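Local coordinates for protein 4-carboxymuconolactone decarboxylase (Sinorhizobium meliloti, PDB 4G9Q) that probably has a peroxiredoxin-type activity, as an all-helical, trimeric member of the carboxymuconolactone decarboxylase family, at residues A118-W123 with D186-D191; L155-E160 with L192-D197. All blocks are in the same frame, centred on the assembly; numbering follows the deposited sequence.

Contact 1: residues A118-W123 with D186-D191; sequences AYYSGW and DYLFRD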
# COMPACT_ATOMS: atom_id res chain seq x y z
N ALA A 118 12.00 -9.84 0.13
CA ALA A 118 11.02 -10.90 0.41
C ALA A 118 10.68 -10.89 1.90
O ALA A 118 9.52 -11.02 2.29
CB ALA A 118 11.56 -12.26 -0.01
N TYR A 119 11.71 -10.71 2.72
CA TYR A 119 11.54 -10.67 4.17
C TYR A 119 11.02 -9.32 4.66
O TYR A 119 10.16 -9.28 5.54
CB TYR A 119 12.85 -11.00 4.87
CG TYR A 119 13.29 -12.42 4.68
CD1 TYR A 119 12.87 -13.43 5.55
CD2 TYR A 119 14.13 -12.77 3.62
CE1 TYR A 119 13.28 -14.76 5.37
CE2 TYR A 119 14.54 -14.09 3.43
CZ TYR A 119 14.11 -15.07 4.30
OH TYR A 119 14.53 -16.36 4.10
N TYR A 120 11.52 -8.23 4.09
CA TYR A 120 11.19 -6.90 4.62
C TYR A 120 9.96 -6.24 4.01
O TYR A 120 9.29 -5.44 4.68
CB TYR A 120 12.42 -5.97 4.62
CG TYR A 120 13.27 -6.22 5.84
CD1 TYR A 120 13.01 -5.54 7.04
CD2 TYR A 120 14.29 -7.16 5.83
CE1 TYR A 120 13.76 -5.78 8.17
CE2 TYR A 120 15.06 -7.41 6.96
CZ TYR A 120 14.79 -6.71 8.13
OH TYR A 120 15.53 -6.94 9.26
N SER A 121 9.67 -6.56 2.75
CA SER A 121 8.47 -6.04 2.09
C SER A 121 7.38 -7.09 1.99
O SER A 121 6.19 -6.77 2.00
CB SER A 121 8.81 -5.48 0.70
OG SER A 121 9.75 -4.41 0.80
N GLY A 122 7.78 -8.36 1.92
CA GLY A 122 6.80 -9.45 1.84
C GLY A 122 7.06 -10.33 0.64
O GLY A 122 7.54 -9.85 -0.39
N TRP A 123 6.73 -11.61 0.77
CA TRP A 123 7.08 -12.60 -0.25
C TRP A 123 6.49 -12.26 -1.61
O TRP A 123 7.17 -12.38 -2.63
CB TRP A 123 6.63 -13.99 0.18
CG TRP A 123 7.72 -15.01 0.07
CD1 TRP A 123 7.86 -15.95 -0.90
CD2 TRP A 123 8.82 -15.17 0.96
NE1 TRP A 123 8.99 -16.70 -0.67
CE2 TRP A 123 9.60 -16.24 0.47
CE3 TRP A 123 9.22 -14.51 2.13
CZ2 TRP A 123 10.77 -16.67 1.11
CZ3 TRP A 123 10.38 -14.94 2.77
CH2 TRP A 123 11.14 -16.02 2.25
N ASP A 186 16.99 -16.38 13.83
CA ASP A 186 17.56 -17.42 12.97
C ASP A 186 17.59 -17.06 11.48
O ASP A 186 18.60 -17.30 10.80
CB ASP A 186 16.83 -18.75 13.15
CG ASP A 186 17.04 -19.36 14.53
OD1 ASP A 186 18.00 -18.97 15.23
OD2 ASP A 186 16.23 -20.24 14.90
N TYR A 187 16.49 -16.50 10.98
CA TYR A 187 16.38 -16.20 9.54
C TYR A 187 16.98 -14.85 9.19
O TYR A 187 17.58 -14.70 8.12
CB TYR A 187 14.93 -16.22 9.08
CG TYR A 187 14.25 -17.57 9.00
CD1 TYR A 187 14.94 -18.76 9.27
CD2 TYR A 187 12.91 -17.67 8.61
CE1 TYR A 187 14.30 -19.99 9.18
CE2 TYR A 187 12.27 -18.89 8.51
CZ TYR A 187 12.97 -20.05 8.80
OH TYR A 187 12.33 -21.26 8.69
N LEU A 188 16.81 -13.86 10.06
CA LEU A 188 17.25 -12.50 9.72
C LEU A 188 18.64 -12.17 10.25
O LEU A 188 19.58 -12.01 9.47
CB LEU A 188 16.24 -11.44 10.16
CG LEU A 188 14.80 -11.53 9.67
CD1 LEU A 188 14.09 -10.23 10.01
CD2 LEU A 188 14.71 -11.80 8.18
N PHE A 189 18.76 -12.06 11.57
CA PHE A 189 20.00 -11.53 12.12
C PHE A 189 21.18 -12.49 12.12
O PHE A 189 22.33 -12.06 12.06
CB PHE A 189 19.75 -10.85 13.47
CG PHE A 189 18.96 -9.59 13.34
CD1 PHE A 189 19.58 -8.41 12.92
CD2 PHE A 189 17.59 -9.58 13.56
CE1 PHE A 189 18.85 -7.24 12.76
CE2 PHE A 189 16.85 -8.41 13.41
CZ PHE A 189 17.48 -7.24 13.01
N ARG A 190 20.90 -13.80 12.14
CA ARG A 190 21.97 -14.80 12.06
C ARG A 190 22.10 -15.44 10.68
O ARG A 190 22.85 -16.42 10.51
CB ARG A 190 21.80 -15.86 13.15
CG ARG A 190 22.12 -15.34 14.54
CD ARG A 190 22.17 -16.45 15.58
NE ARG A 190 23.36 -16.32 16.42
CZ ARG A 190 24.51 -16.96 16.21
NH1 ARG A 190 24.64 -17.80 15.19
NH2 ARG A 190 25.53 -16.76 17.02
N ASP A 191 21.40 -14.89 9.69
CA ASP A 191 21.53 -15.36 8.30
C ASP A 191 21.43 -14.22 7.29
O ASP A 191 22.46 -13.78 6.76
CB ASP A 191 20.53 -16.48 7.97
CG ASP A 191 20.62 -16.94 6.51
OD1 ASP A 191 21.70 -16.77 5.90
OD2 ASP A 191 19.62 -17.46 5.97
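Tyr-119 and Leu-188 bring the two backbones together, with their CA atoms 8.2 Å apart, so the last turn of helix 107-120 meets helix 178-192 through side chains alone. Leu-188 fits between two tyrosines and gives one methyl to each. Its CD2 lies 3.6 Å from CD1 of Tyr-119 and is also close to CG of that ring. The two side chains run past each other in opposite directions. The other methyl of Leu-188, CD1, meets the phenol end of Tyr-120, 3.7 Å from its OH. Leu-188 has CG opposite its own carbonyl carbon (chi1 -56°), and the branch beyond it divides between the rings. Tyr-187 adds a lighter touch, its CB 4.3 Å from CE1 of Tyr-119. The ring of Tyr-119 is also packed from its own segment: CZ3 of Trp-123 sits over the ring centre, 3.8 Å above the plane. The contact itself is apolar, and the hydroxyls of Tyr-119 and Tyr-120 find partners elsewhere. Tyr-120 OH is hydrogen-bonded to NE1 of Trp-193, and Tyr-119 OH to Arg-60 of the second subunit. The contact is helix-to-helix side-chain packing. Around this buried contact, Thr-207 of helix 200-213 touches Tyr-120, helix 159-173 packs on Phe-189, and the second subunit packs against Tyr-119, Tyr-187 and Leu-188.

Contact 2: residues L155-E160 with L192-D197; sequences LPLDEE and LWLRPD
Leu-155 and Leu-194 are joined by one backbone hydrogen bond. N of Leu-155 donates to O of Leu-194 over 2.7 Å. The bond is nearly straight, 176° at the hydrogen, and reaches a lone pair in the carbonyl plane. The CA atoms of the pair are 4.7 Å apart. Apolar contacts add to this bond. CD2 of Leu-155 lies 3.9 Å from CB of Pro-196. Leu-157 reaches the other leucine: its CD1 is 3.9 Å from CD2 of Leu-194, and CB of Leu-157 packs on CD1 of Leu-194. With CG anti to the backbone N (chi1 178°), Leu-157 lays its branch across Leu-194. With an alanine in place of Leu-155, CB of Pro-196 would probably lose its methyl partner and a gap would be likely to open beside it. Carbon-to-carbonyl van der Waals contacts come next: CD1 of Leu-155 approaches O of Arg-195, and CD2 of Leu-194 is 3.8 Å from O of Leu-155. Arg-195 has its main polar partners outside the segments. It forms a salt bridge with Glu-112 and hydrogen-bonds to the carbonyls of Ala-149 and Val-150. A type I beta turn, Leu-192 to Arg-195, closes with N of Arg-195 bonded to O of Leu-192 at 3.2 Å. The arrangement is a loop-to-loop contact at the surface, where the linker entering helix 159-173 lies along the turn that follows helix 178-192.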
# COMPACT_ATOMS: atom_id res chain seq x y z
N LEU A 155 29.19 -13.03 6.52
CA LEU A 155 29.96 -11.92 7.07
C LEU A 155 30.09 -12.09 8.59
O LEU A 155 29.30 -12.81 9.20
CB LEU A 155 29.29 -10.58 6.71
CG LEU A 155 29.13 -10.29 5.22
CD1 LEU A 155 28.23 -9.06 5.02
CD2 LEU A 155 30.48 -10.09 4.52
N PRO A 156 31.11 -11.44 9.20
CA PRO A 156 31.31 -11.53 10.64
C PRO A 156 30.12 -10.98 11.42
O PRO A 156 29.57 -9.94 11.06
CB PRO A 156 32.54 -10.65 10.88
CG PRO A 156 33.28 -10.70 9.60
CD PRO A 156 32.21 -10.70 8.55
N LEU A 157 29.73 -11.69 12.47
CA LEU A 157 28.64 -11.25 13.33
C LEU A 157 29.20 -10.56 14.57
O LEU A 157 30.12 -11.08 15.21
CB LEU A 157 27.77 -12.45 13.74
CG LEU A 157 26.59 -12.21 14.69
CD1 LEU A 157 25.49 -11.39 14.03
CD2 LEU A 157 26.05 -13.54 15.17
N ASP A 158 28.66 -9.38 14.88
CA ASP A 158 28.96 -8.69 16.13
C ASP A 158 28.16 -9.40 17.23
O ASP A 158 27.00 -9.07 17.47
CB ASP A 158 28.58 -7.21 16.02
CG ASP A 158 28.95 -6.39 17.26
OD1 ASP A 158 29.24 -6.96 18.33
OD2 ASP A 158 28.93 -5.15 17.15
N GLU A 159 28.80 -10.37 17.87
CA GLU A 159 28.14 -11.29 18.80
C GLU A 159 27.54 -10.59 20.02
O GLU A 159 26.47 -10.99 20.50
CB GLU A 159 29.09 -12.40 19.25
CG GLU A 159 29.40 -13.45 18.19
CD GLU A 159 28.31 -14.50 18.02
OE1 GLU A 159 27.25 -14.40 18.68
OE2 GLU A 159 28.51 -15.43 17.21
N GLU A 160 28.21 -9.55 20.50
CA GLU A 160 27.75 -8.81 21.67
C GLU A 160 26.51 -7.98 21.35
O GLU A 160 25.55 -7.98 22.13
CB GLU A 160 28.86 -7.92 22.24
CG GLU A 160 28.60 -7.48 23.68
CD GLU A 160 29.69 -6.58 24.24
OE1 GLU A 160 30.86 -6.70 23.80
OE2 GLU A 160 29.38 -5.76 25.13
N LEU A 192 20.21 -13.74 7.02
CA LEU A 192 19.99 -12.72 5.99
C LEU A 192 20.98 -11.54 6.07
O LEU A 192 21.58 -11.17 5.06
CB LEU A 192 18.53 -12.22 6.02
CG LEU A 192 18.09 -11.23 4.92
CD1 LEU A 192 18.11 -11.87 3.54
CD2 LEU A 192 16.70 -10.67 5.24
N TRP A 193 21.15 -10.99 7.27
CA TRP A 193 21.98 -9.80 7.48
C TRP A 193 23.48 -10.09 7.36
O TRP A 193 24.27 -9.16 7.20
CB TRP A 193 21.65 -9.12 8.81
CG TRP A 193 20.42 -8.28 8.69
CD1 TRP A 193 19.15 -8.61 9.06
CD2 TRP A 193 20.35 -6.96 8.13
NE1 TRP A 193 18.29 -7.58 8.77
CE2 TRP A 193 18.99 -6.56 8.19
CE3 TRP A 193 21.30 -6.08 7.59
CZ2 TRP A 193 18.56 -5.31 7.73
CZ3 TRP A 193 20.87 -4.84 7.13
CH2 TRP A 193 19.51 -4.47 7.21
N LEU A 194 23.84 -11.37 7.40
CA LEU A 194 25.23 -11.79 7.25
C LEU A 194 25.55 -12.31 5.85
O LEU A 194 26.71 -12.65 5.55
CB LEU A 194 25.56 -12.86 8.30
CG LEU A 194 25.24 -12.49 9.75
CD1 LEU A 194 25.54 -13.67 10.67
CD2 LEU A 194 25.98 -11.22 10.19
N ARG A 195 24.55 -12.36 4.97
CA ARG A 195 24.78 -12.77 3.59
C ARG A 195 25.66 -11.74 2.88
O ARG A 195 25.38 -10.54 2.94
CB ARG A 195 23.45 -13.00 2.87
CG ARG A 195 22.73 -14.28 3.30
CD ARG A 195 21.32 -14.37 2.70
NE ARG A 195 21.35 -14.29 1.24
CZ ARG A 195 21.55 -15.32 0.42
NH1 ARG A 195 21.71 -16.55 0.91
NH2 ARG A 195 21.57 -15.12 -0.88
N PRO A 196 26.74 -12.19 2.22
CA PRO A 196 27.72 -11.22 1.69
C PRO A 196 27.35 -10.53 0.37
O PRO A 196 28.04 -9.60 -0.04
CB PRO A 196 28.98 -12.08 1.51
CG PRO A 196 28.46 -13.46 1.24
CD PRO A 196 27.24 -13.58 2.14
N ASP A 197 26.26 -10.96 -0.26
CA ASP A 197 25.91 -10.50 -1.61
C ASP A 197 25.46 -9.04 -1.67
O ASP A 197 25.46 -8.42 -2.74
CB ASP A 197 24.88 -11.45 -2.23
CG ASP A 197 25.23 -12.91 -1.96
OD1 ASP A 197 25.80 -13.55 -2.87
OD2 ASP A 197 24.96 -13.41 -0.83

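In the fold
The centres of contacts 1 and 2 lie 13 Å apart, on the same side of the chain's centre. Their segments alternate along the chain: 118-123, 155-160, 186-191, then 192-197. The last two are continuous, so one run of chain, the end of helix 178-192 and the turn after it, supplies a segment to each. Contact 1 is buried and joins this helix to helix 107-120. Contact 2 is at the surface and ties the turn to the loop that leads into helix 159-173. They touch directly, with Leu-192 packing on Tyr-119 and Leu-194 on the backbone of Phe-189. Contact 1 thus joins two parts of the chain that both match the carboxymuconolactone decarboxylase family.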